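Local coordinates for protein endo-beta-1,4-mannanase (Alicyclobacillus acidocaldarius, PDB 4CD8) that hydrolyses internal beta-1,4-mannosidic linkages of mannans as a family GH113 glycoside hydrolase, at residues A62-G66 and D129-Y134. Sequence-based numbering, arbitrary orientation.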
loop_
_atom_site.group_PDB
_atom_site.type_symbol
_atom_site.label_atom_id
_atom_site.label_comp_id
_atom_site.label_asym_id
_atom_site.label_seq_id
_atom_site.Cartn_x
_atom_site.Cartn_y
_atom_site.Cartn_z
ATOM N N ALA A 62 0.067 18.377 12.716
ATOM C CA ALA A 62 1.428 17.896 12.919
ATOM C C ALA A 62 1.564 16.450 12.542
ATOM O O ALA A 62 0.706 15.634 12.867
ATOM C CB ALA A 62 1.819 18.077 14.392
ATOM N N ILE A 63 2.680 16.131 11.900
ATOM C CA ILE A 63 3.064 14.776 11.569
ATOM C C ILE A 63 4.505 14.483 12.026
ATOM O O ILE A 63 5.461 15.216 11.727
ATOM C CB ILE A 63 2.978 14.497 10.041
ATOM C CG1 ILE A 63 1.622 14.943 9.474
ATOM C CG2 ILE A 63 3.222 13.030 9.788
ATOM C CD1 ILE A 63 1.559 14.870 7.964
ATOM N N ALA A 64 4.640 13.378 12.751
ATOM C CA ALA A 64 5.935 12.909 13.227
ATOM C C ALA A 64 6.456 11.817 12.322
ATOM O O ALA A 64 5.847 10.760 12.179
ATOM C CB ALA A 64 5.799 12.396 14.676
ATOM N N TYR A 65 7.601 12.066 11.699
ATOM C CA TYR A 65 8.253 11.039 10.892
ATOM C C TYR A 65 9.766 11.199 10.930
ATOM O O TYR A 65 10.283 12.208 11.440
ATOM C CB TYR A 65 7.754 11.080 9.447
ATOM C CG TYR A 65 7.954 12.429 8.765
ATOM C CD1 TYR A 65 6.996 13.437 8.885
ATOM C CD2 TYR A 65 9.101 12.693 8.016
ATOM C CE1 TYR A 65 7.157 14.665 8.266
ATOM C CE2 TYR A 65 9.279 13.913 7.382
ATOM C CZ TYR A 65 8.307 14.893 7.518
ATOM O OH TYR A 65 8.478 16.093 6.917
ATOM N N GLY A 66 10.462 10.218 10.368
ATOM C CA GLY A 66 11.880 10.076 10.589
ATOM C C GLY A 66 12.129 9.614 12.024
ATOM O O GLY A 66 11.193 9.355 12.766
ATOM N N ASP A 129 5.373 18.304 2.889
ATOM C CA ASP A 129 6.745 18.303 3.344
ATOM C C ASP A 129 7.241 16.830 3.471
ATOM O O ASP A 129 8.329 16.464 3.059
ATOM C CB ASP A 129 6.789 19.069 4.673
ATOM C CG ASP A 129 7.038 20.551 4.515
ATOM O OD1 ASP A 129 7.123 21.057 3.381
ATOM O OD2 ASP A 129 7.126 21.230 5.558
ATOM N N MET A 130 6.432 15.999 4.101
ATOM C CA MET A 130 6.767 14.619 4.239
ATOM C C MET A 130 6.888 13.883 2.892
ATOM O O MET A 130 7.863 13.170 2.686
ATOM C CB MET A 130 5.698 13.954 5.085
ATOM C CG MET A 130 5.989 12.514 5.418
ATOM S SD MET A 130 4.815 11.660 6.430
ATOM C CE MET A 130 3.531 11.184 5.327
ATOM N N MET A 131 5.896 14.049 2.010
ATOM C CA MET A 131 5.926 13.364 0.719
ATOM C C MET A 131 7.095 13.832 -0.142
ATOM O O MET A 131 7.735 13.018 -0.810
ATOM C CB MET A 131 4.632 13.573 -0.065
ATOM C CG MET A 131 3.392 12.943 0.525
ATOM S SD MET A 131 3.546 11.163 0.663
ATOM C CE MET A 131 3.892 11.188 2.289
ATOM N N ALA A 132 7.361 15.137 -0.131
ATOM C CA ALA A 132 8.501 15.680 -0.893
ATOM C C ALA A 132 9.814 15.072 -0.414
ATOM O O ALA A 132 10.683 14.698 -1.193
ATOM C CB ALA A 132 8.520 17.169 -0.729
ATOM N N HIS A 133 9.941 14.948 0.921
ATOM C CA HIS A 133 11.143 14.365 1.504
ATOM C C HIS A 133 11.331 12.934 1.029
ATOM O O HIS A 133 12.430 12.550 0.634
ATOM C CB HIS A 133 11.099 14.384 3.043
ATOM C CG HIS A 133 12.230 13.641 3.671
ATOM N ND1 HIS A 133 13.471 14.202 3.858
ATOM C CD2 HIS A 133 12.329 12.358 4.097
ATOM C CE1 HIS A 133 14.283 13.303 4.386
ATOM N NE2 HIS A 133 13.615 12.175 4.545
ATOM N N TYR A 134 10.260 12.127 1.100
ATOM C CA TYR A 134 10.386 10.734 0.724
ATOM C C TYR A 134 10.403 10.498 -0.772
ATOM O O TYR A 134 11.025 9.546 -1.184
ATOM C CB TYR A 134 9.395 9.838 1.469
ATOM C CG TYR A 134 9.733 9.767 2.957
ATOM C CD1 TYR A 134 10.895 9.170 3.396
ATOM C CD2 TYR A 134 8.892 10.351 3.898
ATOM C CE1 TYR A 134 11.216 9.100 4.753
ATOM C CE2 TYR A 134 9.195 10.273 5.241
ATOM C CZ TYR A 134 10.372 9.680 5.652
ATOM O OH TYR A 134 10.669 9.629 6.987
#
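In the connection that follows strand 46-55 of the TIM barrel, the short strand 63-64 and the residues after it, Tyr65 and Gly66, lie against helix 120-140, and a Met-aromatic contact between Tyr65 and Met130 joins the two. Met130 suits its place because its unbranched chain can lie along a flat ring: CG stands anti to the backbone N (chi1 -175°), which carries the chain out over the Tyr65 ring. There Met130 CG sits 3.6 Å from the ring centroid, only 8° off the normal, a CH-pi contact. One bond further on, Met130 SD meets the ring obliquely, 3.7 Å from Tyr65 CD1. The sulfur also touches Ile63 at 4.0 Å, through the CG2 methyl that this beta-branched residue holds anti to its backbone N. Tyr65 offers a broad face to the methionine, while its OH reaches the helix backbone, 3.5 Å from Met130 CA. Tyr134, one helical turn after Met130, brings its OH near the plane of the Tyr65 ring, 3.6 Å from Tyr65 CD2; beside that hydroxyl, Gly66 takes a positive phi (71°), readily adopted by glycine. An alanine in place of Tyr65 would probably leave the Met130 chain without the ring face it lies on and open a gap beside the hydroxyl end of Tyr134. Ile63 and Met130 also touch Val96 of strand 89-98, and Tyr134 packs edge-to-face with Phe51. The Met130 side chain is about 13 Å from the bound mannose and the imidazole inhibitor. The contact thus packs a short antiparallel strand of a beta-alpha loop on the helix that follows strand 89-98 of the (beta/alpha)8 barrel.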